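Local structure of probable porin (Pseudomonas aeruginosa, 2Y0H) at residues Q17-Q23 and A375-R381; Q128-A133 and Q149-T155; Y165-R169 and S240-D244; Y284-L288 and K300-L304. The protein probably acts as an outer-membrane porin, a beta-barrel channel for the diffusion of small solutes. All blocks are in the same frame, centred on the assembly; numbering follows the deposited sequence.

In the fold
All four contacts lie in a chain built round one antiparallel barrel of 18 strands, and contacts 2, 3 and 4 are nested along the chain inside the loop closed by contact 1, which joins the first strand to the last. Contact 2 is a hairpin of the same wall, its centre about 30 Å from that of contact 1. Contacts 3 and 4 involve long loops: contact 3 ties two of them together, and contact 4 fastens a third to strand 300-309. Contacts 2 and 4 lie on opposite sides of the chain's centre, about 27 Å apart between centres. Contacts 2 and 3 approach to about 7 Å between nearest atoms. A bound detergent, C8E, touches W151 of contact 2.

Contact 1 of 4, residues Q17-Q23 and A375-R381; sequences QLRDYRQ and ADLDENR
R22 reaches diagonally across to the neighbouring strand and grips D378 end-on: NH1 and NH2 both point at the single oxygen OD2, with NH1 to OD2 at 3.0 Å. Guanidinium and carboxylate are nearly coplanar, 27° apart, while D376 CB lies over one guanidinium face. A bend at chi2 (-72°) folds the R22 chain back, and NH1 also donates to D20 O (2.7 Å). That carbonyl takes D378 N from the other face of its plane, so a backbone bond and the salt-bridge network meet at one oxygen. Through the sheet, on the side of Y21, L377 sends CD1 to the ring edge and to Y21 CB (3.8 Å); the same methyl sits over a face of the R19 guanidinium. The Y21 atom CE2 touches A375 CB at 3.6 Å. Farther along, R381 NE holds E379 OE2 at 2.6 Å, approaching from above the carboxylate plane, and Q17 turns its NE2 to N33. Six backbone hydrogen bonds link the antiparallel strands, whose axes run 177° apart. This seam closes the barrel: strand 30-43 flanks 7-22, and strand 361-371 flanks 376-389, supplying R370 as a second partner of D378.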
loop_
_atom_site.group_PDB
_atom_site.type_symbol
_atom_site.label_atom_id
_atom_site.label_comp_id
_atom_site.label_asym_id
_atom_site.label_seq_id
_atom_site.Cartn_x
_atom_site.Cartn_y
_atom_site.Cartn_z
ATOM N N GLN A 17 -1.843 -9.566 -17.215
ATOM C CA GLN A 17 -0.849 -10.366 -16.524
ATOM C C GLN A 17 -0.757 -11.760 -17.117
ATOM O O GLN A 17 -1.772 -12.406 -17.411
ATOM C CB GLN A 17 -1.149 -10.447 -15.027
ATOM C CG GLN A 17 -2.435 -11.160 -14.696
ATOM C CD GLN A 17 -2.394 -11.790 -13.326
ATOM O OE1 GLN A 17 -1.500 -11.505 -12.523
ATOM N NE2 GLN A 17 -3.357 -12.662 -13.051
ATOM N N LEU A 18 0.477 -12.209 -17.296
ATOM C CA LEU A 18 0.743 -13.558 -17.748
ATOM C C LEU A 18 1.512 -14.241 -16.637
ATOM O O LEU A 18 2.647 -13.863 -16.335
ATOM C CB LEU A 18 1.555 -13.538 -19.047
ATOM C CG LEU A 18 1.893 -14.891 -19.684
ATOM C CD1 LEU A 18 0.651 -15.771 -19.794
ATOM C CD2 LEU A 18 2.529 -14.696 -21.046
ATOM N N ARG A 19 0.884 -15.230 -16.009
ATOM C CA ARG A 19 1.499 -15.923 -14.885
ATOM C C ARG A 19 1.910 -17.345 -15.232
ATOM O O ARG A 19 1.231 -18.036 -15.983
ATOM C CB ARG A 19 0.557 -15.961 -13.681
ATOM C CG ARG A 19 0.064 -14.608 -13.215
ATOM C CD ARG A 19 -0.121 -14.610 -11.705
ATOM N NE ARG A 19 -0.438 -15.944 -11.210
ATOM C CZ ARG A 19 -0.433 -16.285 -9.925
ATOM N NH1 ARG A 19 -0.127 -15.382 -9.000
ATOM N NH2 ARG A 19 -0.736 -17.527 -9.568
ATOM N N ASP A 20 3.031 -17.768 -14.661
ATOM C CA ASP A 20 3.467 -19.155 -14.712
ATOM C C ASP A 20 3.729 -19.603 -13.275
ATOM O O ASP A 20 4.852 -19.505 -12.775
ATOM C CB ASP A 20 4.728 -19.292 -15.572
ATOM C CG ASP A 20 5.262 -20.720 -15.616
ATOM O OD1 ASP A 20 4.903 -21.539 -14.741
ATOM O OD2 ASP A 20 6.048 -21.027 -16.538
ATOM N N TYR A 21 2.673 -20.075 -12.619
ATOM C CA TYR A 21 2.720 -20.482 -11.216
ATOM C C TYR A 21 2.802 -22.003 -11.085
ATOM O O TYR A 21 2.052 -22.718 -11.736
ATOM C CB TYR A 21 1.468 -19.955 -10.496
ATOM C CG TYR A 21 1.271 -20.458 -9.079
ATOM C CD1 TYR A 21 0.647 -21.676 -8.839
ATOM C CD2 TYR A 21 1.690 -19.711 -7.986
ATOM C CE1 TYR A 21 0.450 -22.144 -7.554
ATOM C CE2 TYR A 21 1.500 -20.171 -6.690
ATOM C CZ TYR A 21 0.877 -21.394 -6.483
ATOM O OH TYR A 21 0.678 -21.878 -5.207
ATOM N N ARG A 22 3.711 -22.501 -10.249
ATOM C CA ARG A 22 3.785 -23.945 -9.992
ATOM C C ARG A 22 4.459 -24.286 -8.667
ATOM O O ARG A 22 5.126 -23.450 -8.067
ATOM C CB ARG A 22 4.481 -24.693 -11.136
ATOM C CG ARG A 22 5.975 -24.445 -11.243
ATOM C CD ARG A 22 6.251 -23.041 -11.755
ATOM N NE ARG A 22 7.637 -22.858 -12.182
ATOM C CZ ARG A 22 8.135 -21.702 -12.615
ATOM N NH1 ARG A 22 7.360 -20.621 -12.675
ATOM N NH2 ARG A 22 9.408 -21.621 -12.988
ATOM N N GLN A 23 4.278 -25.525 -8.217
ATOM C CA GLN A 23 4.862 -25.974 -6.960
ATOM C C GLN A 23 6.180 -26.704 -7.204
ATOM O O GLN A 23 7.211 -26.077 -7.480
ATOM C CB GLN A 23 3.882 -26.876 -6.211
ATOM C CG GLN A 23 2.488 -26.281 -6.056
ATOM C CD GLN A 23 2.404 -25.246 -4.949
ATOM O OE1 GLN A 23 1.479 -24.428 -4.914
ATOM N NE2 GLN A 23 3.363 -25.282 -4.029
ATOM N N ALA A 375 6.083 -22.561 -3.702
ATOM C CA ALA A 375 5.881 -22.358 -5.130
ATOM C C ALA A 375 7.018 -21.588 -5.808
ATOM O O ALA A 375 7.853 -20.986 -5.143
ATOM C CB ALA A 375 4.554 -21.661 -5.363
ATOM N N ASP A 376 7.048 -21.657 -7.137
ATOM C CA ASP A 376 7.888 -20.818 -7.983
ATOM C C ASP A 376 6.955 -20.007 -8.881
ATOM O O ASP A 376 5.859 -20.461 -9.218
ATOM C CB ASP A 376 8.793 -21.670 -8.875
ATOM C CG ASP A 376 9.814 -22.478 -8.089
ATOM O OD1 ASP A 376 10.079 -22.149 -6.912
ATOM O OD2 ASP A 376 10.358 -23.444 -8.660
ATOM N N LEU A 377 7.385 -18.817 -9.282
ATOM C CA LEU A 377 6.554 -17.965 -10.123
ATOM C C LEU A 377 7.365 -17.140 -11.110
ATOM O O LEU A 377 8.386 -16.544 -10.762
ATOM C CB LEU A 377 5.702 -17.012 -9.271
ATOM C CG LEU A 377 4.808 -16.055 -10.078
ATOM C CD1 LEU A 377 3.636 -16.808 -10.691
ATOM C CD2 LEU A 377 4.316 -14.891 -9.226
ATOM N N ASP A 378 6.887 -17.102 -12.344
ATOM C CA ASP A 378 7.351 -16.136 -13.317
ATOM C C ASP A 378 6.114 -15.451 -13.819
ATOM O O ASP A 378 5.089 -16.090 -14.034
ATOM C CB ASP A 378 8.073 -16.811 -14.470
ATOM C CG ASP A 378 9.367 -17.441 -14.043
ATOM O OD1 ASP A 378 10.381 -16.725 -13.980
ATOM O OD2 ASP A 378 9.365 -18.649 -13.750
ATOM N N GLU A 379 6.208 -14.143 -13.987
ATOM C CA GLU A 379 5.048 -13.359 -14.330
ATOM C C GLU A 379 5.468 -12.066 -14.997
ATOM O O GLU A 379 6.465 -11.435 -14.617
ATOM C CB GLU A 379 4.199 -13.065 -13.088
ATOM C CG GLU A 379 3.119 -12.025 -13.336
ATOM C CD GLU A 379 2.090 -11.956 -12.229
ATOM O OE1 GLU A 379 2.103 -12.828 -11.331
ATOM O OE2 GLU A 379 1.261 -11.023 -12.265
ATOM N N ASN A 380 4.705 -11.693 -16.014
ATOM C CA ASN A 380 4.855 -10.399 -16.626
ATOM C C ASN A 380 3.527 -9.678 -16.562
ATOM O O ASN A 380 2.475 -10.281 -16.757
ATOM C CB ASN A 380 5.357 -10.548 -18.058
ATOM C CG ASN A 380 6.785 -11.071 -18.113
ATOM O OD1 ASN A 380 7.743 -10.296 -18.126
ATOM N ND2 ASN A 380 6.932 -12.389 -18.106
ATOM N N ARG A 381 3.568 -8.393 -16.246
ATOM C CA ARG A 381 2.357 -7.597 -16.259
ATOM C C ARG A 381 2.575 -6.422 -17.172
ATOM O O ARG A 381 3.694 -5.934 -17.306
ATOM C CB ARG A 381 2.024 -7.072 -14.868
ATOM C CG ARG A 381 1.964 -8.123 -13.795
ATOM C CD ARG A 381 1.520 -7.521 -12.470
ATOM N NE ARG A 381 1.537 -8.535 -11.433
ATOM C CZ ARG A 381 1.508 -8.280 -10.134
ATOM N NH1 ARG A 381 1.458 -7.024 -9.703
ATOM N NH2 ARG A 381 1.534 -9.286 -9.267
#

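Contact 2 of 4, residues Q128-A133 and Q149-T155; sequences QTFDGA and QLWKSRT
D131 and R154 form a salt bridge on one face of the hairpin: R154 NH1 lies 2.5 Å from D131 OD2, in the guanidinium plane but above the carboxylate plane. K152 passes beside the same carboxylate with its CG and CD. D131 is equally central in the backbone. Its N donates to K152 O, and its carbonyl oxygen takes W151 N at 2.7 Å, almost straight (179°), plus a weak bond from K152 N. Two residues facing one make this a classic beta bulge, which shifts the register by one before G132. The displaced W151 swings its indole over the glycine, whose CA stands 3.4 Å from the six-membered ring centroid, 4° off the normal. W151 NE1 is satisfied by Q149 OE1 (2.7 Å), in the carbonyl plane on a lone pair. On the other face, Q128 NE2 gives a hydrogen to S153 OG (3.1 Å) and another to T281, while Q128 OE1 accepts from D121 N. Beside that polar pair, L150 CD1 packs over the F130 ring, 3.5 Å from F130 CD2. The backbone pairs of T129 with R154 and A133 with Q149 complete the ladder. D131 OD2, the Q128 amide and W151 NE1 thus each find a partner in a wall whose W151 touches bound detergent, consistent with an indole at the lipid-facing surface, and the R154 contact would be expected to favour a charged D131.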
loop_
_atom_site.group_PDB
_atom_site.type_symbol
_atom_site.label_atom_id
_atom_site.label_comp_id
_atom_site.label_asym_id
_atom_site.label_seq_id
_atom_site.Cartn_x
_atom_site.Cartn_y
_atom_site.Cartn_z
ATOM N N GLN A 128 -8.491 -1.174 -3.371
ATOM C CA GLN A 128 -9.261 -1.632 -2.228
ATOM C C GLN A 128 -9.869 -0.404 -1.547
ATOM O O GLN A 128 -9.223 0.637 -1.461
ATOM C CB GLN A 128 -8.334 -2.354 -1.251
ATOM C CG GLN A 128 -8.888 -2.569 0.139
ATOM C CD GLN A 128 -7.860 -3.231 1.076
ATOM O OE1 GLN A 128 -6.660 -2.970 0.982
ATOM N NE2 GLN A 128 -8.332 -4.096 1.962
ATOM N N THR A 129 -11.099 -0.513 -1.063
ATOM C CA THR A 129 -11.700 0.591 -0.317
ATOM C C THR A 129 -12.169 0.127 1.048
ATOM O O THR A 129 -12.342 -1.069 1.287
ATOM C CB THR A 129 -12.912 1.200 -1.054
ATOM O OG1 THR A 129 -13.939 0.213 -1.175
ATOM C CG2 THR A 129 -12.520 1.697 -2.449
ATOM N N PHE A 130 -12.375 1.083 1.944
ATOM C CA PHE A 130 -12.921 0.805 3.267
ATOM C C PHE A 130 -14.113 1.744 3.476
ATOM O O PHE A 130 -14.166 2.821 2.879
ATOM C CB PHE A 130 -11.867 1.066 4.357
ATOM C CG PHE A 130 -10.741 0.059 4.393
ATOM C CD1 PHE A 130 -9.654 0.173 3.531
ATOM C CD2 PHE A 130 -10.763 -0.991 5.305
ATOM C CE1 PHE A 130 -8.636 -0.753 3.557
ATOM C CE2 PHE A 130 -9.732 -1.915 5.342
ATOM C CZ PHE A 130 -8.666 -1.797 4.465
ATOM N N ASP A 131 -15.073 1.343 4.307
ATOM C CA ASP A 131 -16.044 2.303 4.824
ATOM C C ASP A 131 -15.641 2.628 6.249
ATOM O O ASP A 131 -15.335 1.726 7.033
ATOM C CB ASP A 131 -17.469 1.757 4.811
ATOM C CG ASP A 131 -17.978 1.482 3.410
ATOM O OD1 ASP A 131 -17.460 2.094 2.454
ATOM O OD2 ASP A 131 -18.898 0.652 3.270
ATOM N N GLY A 132 -15.634 3.915 6.577
ATOM C CA GLY A 132 -15.316 4.345 7.920
ATOM C C GLY A 132 -15.443 5.836 8.133
ATOM O O GLY A 132 -16.042 6.570 7.340
ATOM N N ALA A 133 -14.884 6.282 9.242
ATOM C CA ALA A 133 -14.828 7.697 9.550
ATOM C C ALA A 133 -13.379 8.030 9.902
ATOM O O ALA A 133 -12.760 7.340 10.716
ATOM C CB ALA A 133 -15.766 8.023 10.694
ATOM N N GLN A 149 -12.055 5.177 12.363
ATOM C CA GLN A 149 -12.597 3.859 12.551
ATOM C C GLN A 149 -13.055 3.356 11.201
ATOM O O GLN A 149 -13.773 4.054 10.484
ATOM C CB GLN A 149 -13.761 3.905 13.531
ATOM C CG GLN A 149 -14.293 2.533 13.946
ATOM C CD GLN A 149 -15.501 2.655 14.861
ATOM O OE1 GLN A 149 -16.588 2.987 14.405
ATOM N NE2 GLN A 149 -15.305 2.420 16.159
ATOM N N LEU A 150 -12.634 2.147 10.852
ATOM C CA LEU A 150 -13.100 1.487 9.629
ATOM C C LEU A 150 -14.066 0.365 10.005
ATOM O O LEU A 150 -13.828 -0.362 10.990
ATOM C CB LEU A 150 -11.911 0.923 8.842
ATOM C CG LEU A 150 -10.717 1.861 8.649
ATOM C CD1 LEU A 150 -9.648 1.142 7.856
ATOM C CD2 LEU A 150 -11.141 3.160 7.944
ATOM N N TRP A 151 -15.143 0.227 9.227
ATOM C CA TRP A 151 -16.197 -0.733 9.539
ATOM C C TRP A 151 -16.224 -1.875 8.534
ATOM O O TRP A 151 -16.616 -2.993 8.867
ATOM C CB TRP A 151 -17.573 -0.062 9.594
ATOM C CG TRP A 151 -17.553 1.281 10.242
ATOM C CD1 TRP A 151 -17.089 1.581 11.492
ATOM C CD2 TRP A 151 -18.022 2.514 9.680
ATOM N NE1 TRP A 151 -17.229 2.929 11.736
ATOM C CE2 TRP A 151 -17.795 3.524 10.639
ATOM C CE3 TRP A 151 -18.600 2.864 8.456
ATOM C CZ2 TRP A 151 -18.120 4.857 10.412
ATOM C CZ3 TRP A 151 -18.933 4.191 8.238
ATOM C CH2 TRP A 151 -18.695 5.168 9.212
ATOM N N LYS A 152 -15.812 -1.602 7.300
ATOM C CA LYS A 152 -15.738 -2.667 6.297
ATOM C C LYS A 152 -14.686 -2.478 5.228
ATOM O O LYS A 152 -14.319 -1.360 4.879
ATOM C CB LYS A 152 -17.093 -2.947 5.638
ATOM C CG LYS A 152 -17.975 -1.747 5.405
ATOM C CD LYS A 152 -19.136 -2.115 4.482
ATOM C CE LYS A 152 -19.882 -3.352 4.974
ATOM N NZ LYS A 152 -20.584 -3.114 6.266
ATOM N N SER A 153 -14.234 -3.611 4.708
ATOM C CA SER A 153 -13.240 -3.682 3.662
ATOM C C SER A 153 -13.912 -4.225 2.402
ATOM O O SER A 153 -14.664 -5.192 2.481
ATOM C CB SER A 153 -12.106 -4.620 4.100
ATOM O OG SER A 153 -11.176 -4.851 3.047
ATOM N N ARG A 154 -13.640 -3.600 1.254
ATOM C CA ARG A 154 -14.184 -4.039 -0.044
ATOM C C ARG A 154 -13.109 -4.294 -1.085
ATOM O O ARG A 154 -12.315 -3.395 -1.384
ATOM C CB ARG A 154 -15.112 -2.981 -0.632
ATOM C CG ARG A 154 -16.477 -2.958 -0.013
ATOM C CD ARG A 154 -17.473 -2.185 -0.862
ATOM N NE ARG A 154 -18.824 -2.411 -0.349
ATOM C CZ ARG A 154 -19.334 -1.734 0.672
ATOM N NH1 ARG A 154 -18.603 -0.787 1.246
ATOM N NH2 ARG A 154 -20.563 -1.987 1.108
ATOM N N THR A 155 -13.105 -5.497 -1.658
ATOM C CA THR A 155 -12.291 -5.784 -2.849
ATOM C C THR A 155 -13.097 -6.534 -3.909
ATOM O O THR A 155 -14.160 -7.085 -3.609
ATOM C CB THR A 155 -11.046 -6.626 -2.514
ATOM O OG1 THR A 155 -11.461 -7.910 -2.046
ATOM C CG2 THR A 155 -10.229 -5.955 -1.441
#

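Contact 3 of 4, residues Y165-R169 and S240-D244; sequences YIMGR and SGPVD
A loop-to-loop contact, led by one arginine, joins R169, in the connection between strands 143-154 and 178-186, to S240 and P242, just ahead of strand 244-256. The guanidinium of R169 enters the curve of the 240-244 loop. NH2 is the main donor: it bonds S240 OG at 2.7 Å, somewhat tilted from the guanidinium plane, and P242 O at 3.1 Å, which it meets from above the carbonyl plane. Weak bonds run from NE to S240 OG and from NH2 to S240 O. Bends at chi2 and chi3 (-126° and -63°) curl the R169 chain and lay the guanidinium face beneath I166 CD1. That methyl also meets V243 CG2 tip to tip at 3.8 Å, and Y204 packs against both residues. A water accepts from I166 N (2.8 Å) and gives a weak bond to S240 OG, extending the link to the backbone. The turn from I166 to R169, closed by R169 N to I166 O at 3.0 Å, places the arginine, and G168 takes the positive phi (101°) usual at its third position. It is a type II turn whose last residue, R169, makes the contact between two loops, each joining successive strands of the OprD-type barrel.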
loop_
_atom_site.group_PDB
_atom_site.type_symbol
_atom_site.label_atom_id
_atom_site.label_comp_id
_atom_site.label_asym_id
_atom_site.label_seq_id
_atom_site.Cartn_x
_atom_site.Cartn_y
_atom_site.Cartn_z
ATOM N N TYR A 165 -10.609 -9.104 9.181
ATOM C CA TYR A 165 -9.883 -10.130 9.913
ATOM C C TYR A 165 -8.426 -10.060 9.481
ATOM O O TYR A 165 -8.103 -9.377 8.511
ATOM C CB TYR A 165 -10.506 -11.519 9.677
ATOM C CG TYR A 165 -10.622 -11.929 8.212
ATOM C CD1 TYR A 165 -11.702 -11.518 7.431
ATOM C CD2 TYR A 165 -9.643 -12.713 7.613
ATOM C CE1 TYR A 165 -11.811 -11.893 6.102
ATOM C CE2 TYR A 165 -9.736 -13.089 6.290
ATOM C CZ TYR A 165 -10.819 -12.677 5.538
ATOM O OH TYR A 165 -10.900 -13.049 4.220
ATOM N N ILE A 166 -7.541 -10.722 10.215
ATOM C CA ILE A 166 -6.138 -10.791 9.821
ATOM C C ILE A 166 -6.039 -11.604 8.544
ATOM O O ILE A 166 -6.618 -12.690 8.456
ATOM C CB ILE A 166 -5.258 -11.451 10.905
ATOM C CG1 ILE A 166 -5.195 -10.571 12.171
ATOM C CG2 ILE A 166 -3.860 -11.774 10.332
ATOM C CD1 ILE A 166 -4.696 -11.301 13.425
ATOM N N MET A 167 -5.311 -11.073 7.560
ATOM C CA MET A 167 -5.082 -11.766 6.291
ATOM C C MET A 167 -4.493 -13.154 6.533
ATOM O O MET A 167 -3.436 -13.279 7.158
ATOM C CB MET A 167 -4.109 -10.963 5.428
ATOM C CG MET A 167 -3.848 -11.549 4.035
ATOM S SD MET A 167 -5.206 -11.282 2.870
ATOM C CE MET A 167 -6.352 -12.588 3.333
ATOM N N GLY A 168 -5.172 -14.190 6.042
ATOM C CA GLY A 168 -4.735 -15.563 6.268
ATOM C C GLY A 168 -5.493 -16.318 7.354
ATOM O O GLY A 168 -5.274 -17.515 7.539
ATOM N N ARG A 169 -6.394 -15.649 8.071
ATOM C CA ARG A 169 -7.135 -16.330 9.144
ATOM C C ARG A 169 -8.661 -16.478 8.914
ATOM O O ARG A 169 -9.173 -16.181 7.831
ATOM C CB ARG A 169 -6.811 -15.720 10.530
ATOM C CG ARG A 169 -5.563 -14.837 10.548
ATOM C CD ARG A 169 -4.496 -15.207 11.592
ATOM N NE ARG A 169 -4.950 -15.081 12.966
ATOM C CZ ARG A 169 -4.160 -15.004 14.044
ATOM N NH1 ARG A 169 -2.841 -15.013 13.944
ATOM N NH2 ARG A 169 -4.705 -14.911 15.249
ATOM N N SER A 240 -9.610 -14.893 17.027
ATOM C CA SER A 240 -8.911 -15.604 15.963
ATOM C C SER A 240 -7.688 -16.316 16.514
ATOM O O SER A 240 -6.883 -16.849 15.763
ATOM C CB SER A 240 -8.545 -14.671 14.789
ATOM O OG SER A 240 -7.278 -14.051 14.955
ATOM N N GLY A 241 -7.554 -16.316 17.837
ATOM C CA GLY A 241 -6.424 -16.948 18.497
ATOM C C GLY A 241 -5.329 -15.962 18.839
ATOM O O GLY A 241 -5.485 -14.756 18.617
ATOM N N PRO A 242 -4.205 -16.470 19.371
ATOM C CA PRO A 242 -3.055 -15.639 19.748
ATOM C C PRO A 242 -2.480 -14.875 18.555
ATOM O O PRO A 242 -2.546 -15.340 17.410
ATOM C CB PRO A 242 -2.026 -16.662 20.253
ATOM C CG PRO A 242 -2.822 -17.869 20.601
ATOM C CD PRO A 242 -3.946 -17.898 19.605
ATOM N N VAL A 243 -1.916 -13.707 18.838
ATOM C CA VAL A 243 -1.265 -12.892 17.828
ATOM C C VAL A 243 0.094 -12.474 18.405
ATOM O O VAL A 243 0.143 -11.799 19.425
ATOM C CB VAL A 243 -2.113 -11.637 17.488
ATOM C CG1 VAL A 243 -1.381 -10.742 16.484
ATOM C CG2 VAL A 243 -3.500 -12.031 16.961
ATOM N N ASP A 244 1.186 -12.900 17.774
ATOM C CA ASP A 244 2.533 -12.658 18.318
ATOM C C ASP A 244 3.529 -12.322 17.214
ATOM O O ASP A 244 4.066 -13.210 16.573
ATOM C CB ASP A 244 3.024 -13.879 19.118
ATOM C CG ASP A 244 4.479 -13.741 19.591
ATOM O OD1 ASP A 244 4.889 -12.641 20.010
ATOM O OD2 ASP A 244 5.219 -14.742 19.545
HETATM O O HOH W 1 -8.251 -12.621 12.169
#

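Contact 4 of 4, residues Y284-L288 and K300-L304; sequences YVANL and KSWQL
A type I beta turn from V285 to L288, closed by L288 N to V285 O at 3.3 Å, presents A286 and N287 to the extended strand 300-304, N287 and Q303 being the nearest pair at 6.3 Å between CA atoms. Q303 stretches out fully, with CG anti to its backbone nitrogen (chi1 169°), and its NE2 reaches two acceptors of the turn: N287 OD1 at 3.0 Å and the backbone oxygen A286 O, also at 3.0 Å. Both acceptors lie in the Q303 amide plane, yet each carbonyl is met from above its own plane, so neither bond uses a lone-pair direction. The side chains of N287 and Q303 run alongside each other in opposite senses, their amide planes 68° apart. The other end of the asparagine is engaged too: its ND2 donates to S301 OG at 3.1 Å, a nearly straight bond (165°) in the amide plane. N287 is therefore held at both OD1 and ND2, which fixes the rotation of its amide between S301 and Q303. Q266 of strand 259-269 accepts from N287 N, and N249 of strand 244-256 accepts from A286 N. The turn, part of a long loop folded against the barrel wall as in other porins, is thus fastened to three successive barrel strands, while strand 300-309 continues on its far edge to strand 318-330.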
loop_
_atom_site.group_PDB
_atom_site.type_symbol
_atom_site.label_atom_id
_atom_site.label_comp_id
_atom_site.label_asym_id
_atom_site.label_seq_id
_atom_site.Cartn_x
_atom_site.Cartn_y
_atom_site.Cartn_z
ATOM N N TYR A 284 2.881 -2.304 5.359
ATOM C CA TYR A 284 3.721 -1.124 5.235
ATOM C C TYR A 284 5.172 -1.459 5.631
ATOM O O TYR A 284 5.634 -1.084 6.706
ATOM C CB TYR A 284 3.142 -0.012 6.118
ATOM C CG TYR A 284 3.754 1.345 5.883
ATOM C CD1 TYR A 284 3.638 1.973 4.648
ATOM C CD2 TYR A 284 4.465 1.992 6.888
ATOM C CE1 TYR A 284 4.208 3.225 4.425
ATOM C CE2 TYR A 284 5.031 3.244 6.679
ATOM C CZ TYR A 284 4.903 3.851 5.449
ATOM O OH TYR A 284 5.465 5.090 5.239
ATOM N N VAL A 285 5.871 -2.190 4.762
ATOM C CA VAL A 285 7.172 -2.759 5.094
ATOM C C VAL A 285 8.232 -2.537 4.020
ATOM O O VAL A 285 7.941 -2.564 2.829
ATOM C CB VAL A 285 7.077 -4.274 5.383
ATOM C CG1 VAL A 285 6.053 -4.544 6.484
ATOM C CG2 VAL A 285 6.746 -5.060 4.114
ATOM N N ALA A 286 9.464 -2.323 4.470
ATOM C CA ALA A 286 10.619 -2.121 3.594
ATOM C C ALA A 286 10.747 -3.130 2.454
ATOM O O ALA A 286 10.915 -2.747 1.309
ATOM C CB ALA A 286 11.899 -2.103 4.421
ATOM N N ASN A 287 10.673 -4.416 2.765
ATOM C CA ASN A 287 10.959 -5.442 1.766
ATOM C C ASN A 287 9.736 -5.960 0.999
ATOM O O ASN A 287 9.760 -7.053 0.426
ATOM C CB ASN A 287 11.784 -6.578 2.381
ATOM C CG ASN A 287 13.217 -6.147 2.674
ATOM O OD1 ASN A 287 13.579 -5.005 2.403
ATOM N ND2 ASN A 287 14.036 -7.054 3.227
ATOM N N LEU A 288 8.677 -5.160 0.981
ATOM C CA LEU A 288 7.499 -5.487 0.199
ATOM C C LEU A 288 7.859 -5.629 -1.270
ATOM O O LEU A 288 8.529 -4.773 -1.824
ATOM C CB LEU A 288 6.443 -4.386 0.352
ATOM C CG LEU A 288 5.270 -4.550 -0.619
ATOM C CD1 LEU A 288 4.350 -5.623 -0.087
ATOM C CD2 LEU A 288 4.523 -3.240 -0.827
ATOM N N LYS A 300 13.689 -13.587 7.955
ATOM C CA LYS A 300 14.686 -12.522 7.885
ATOM C C LYS A 300 15.001 -12.288 6.420
ATOM O O LYS A 300 15.251 -13.235 5.684
ATOM C CB LYS A 300 15.976 -12.939 8.595
ATOM C CG LYS A 300 15.878 -13.091 10.111
ATOM C CD LYS A 300 17.089 -13.875 10.623
ATOM C CE LYS A 300 17.135 -13.951 12.147
ATOM N NZ LYS A 300 17.954 -15.103 12.624
ATOM N N SER A 301 14.992 -11.036 5.985
ATOM C CA SER A 301 15.214 -10.755 4.571
ATOM C C SER A 301 15.978 -9.469 4.376
ATOM O O SER A 301 15.931 -8.561 5.217
ATOM C CB SER A 301 13.885 -10.692 3.802
ATOM O OG SER A 301 13.016 -9.712 4.354
ATOM N N TRP A 302 16.695 -9.406 3.263
ATOM C CA TRP A 302 17.398 -8.203 2.880
ATOM C C TRP A 302 17.067 -7.873 1.433
ATOM O O TRP A 302 16.689 -8.750 0.651
ATOM C CB TRP A 302 18.912 -8.364 3.084
ATOM C CG TRP A 302 19.516 -9.585 2.432
ATOM C CD1 TRP A 302 19.725 -10.814 3.011
ATOM C CD2 TRP A 302 19.999 -9.693 1.090
ATOM N NE1 TRP A 302 20.310 -11.674 2.109
ATOM C CE2 TRP A 302 20.490 -11.014 0.923
ATOM C CE3 TRP A 302 20.078 -8.803 0.015
ATOM C CZ2 TRP A 302 21.040 -11.463 -0.276
ATOM C CZ3 TRP A 302 20.629 -9.254 -1.179
ATOM C CH2 TRP A 302 21.101 -10.574 -1.314
ATOM N N GLN A 303 17.217 -6.601 1.084
ATOM C CA GLN A 303 16.851 -6.121 -0.230
ATOM C C GLN A 303 17.986 -5.302 -0.835
ATOM O O GLN A 303 18.693 -4.581 -0.126
ATOM C CB GLN A 303 15.576 -5.254 -0.143
ATOM C CG GLN A 303 15.279 -4.499 -1.427
ATOM C CD GLN A 303 14.030 -3.618 -1.397
ATOM O OE1 GLN A 303 13.718 -2.975 -2.397
ATOM N NE2 GLN A 303 13.313 -3.596 -0.272
ATOM N N LEU A 304 18.159 -5.437 -2.144
ATOM C CA LEU A 304 18.932 -4.488 -2.939
ATOM C C LEU A 304 18.028 -3.936 -4.048
ATOM O O LEU A 304 17.306 -4.687 -4.713
ATOM C CB LEU A 304 20.175 -5.152 -3.541
ATOM C CG LEU A 304 21.207 -5.679 -2.532
ATOM C CD1 LEU A 304 22.342 -6.401 -3.250
ATOM C CD2 LEU A 304 21.753 -4.570 -1.648
#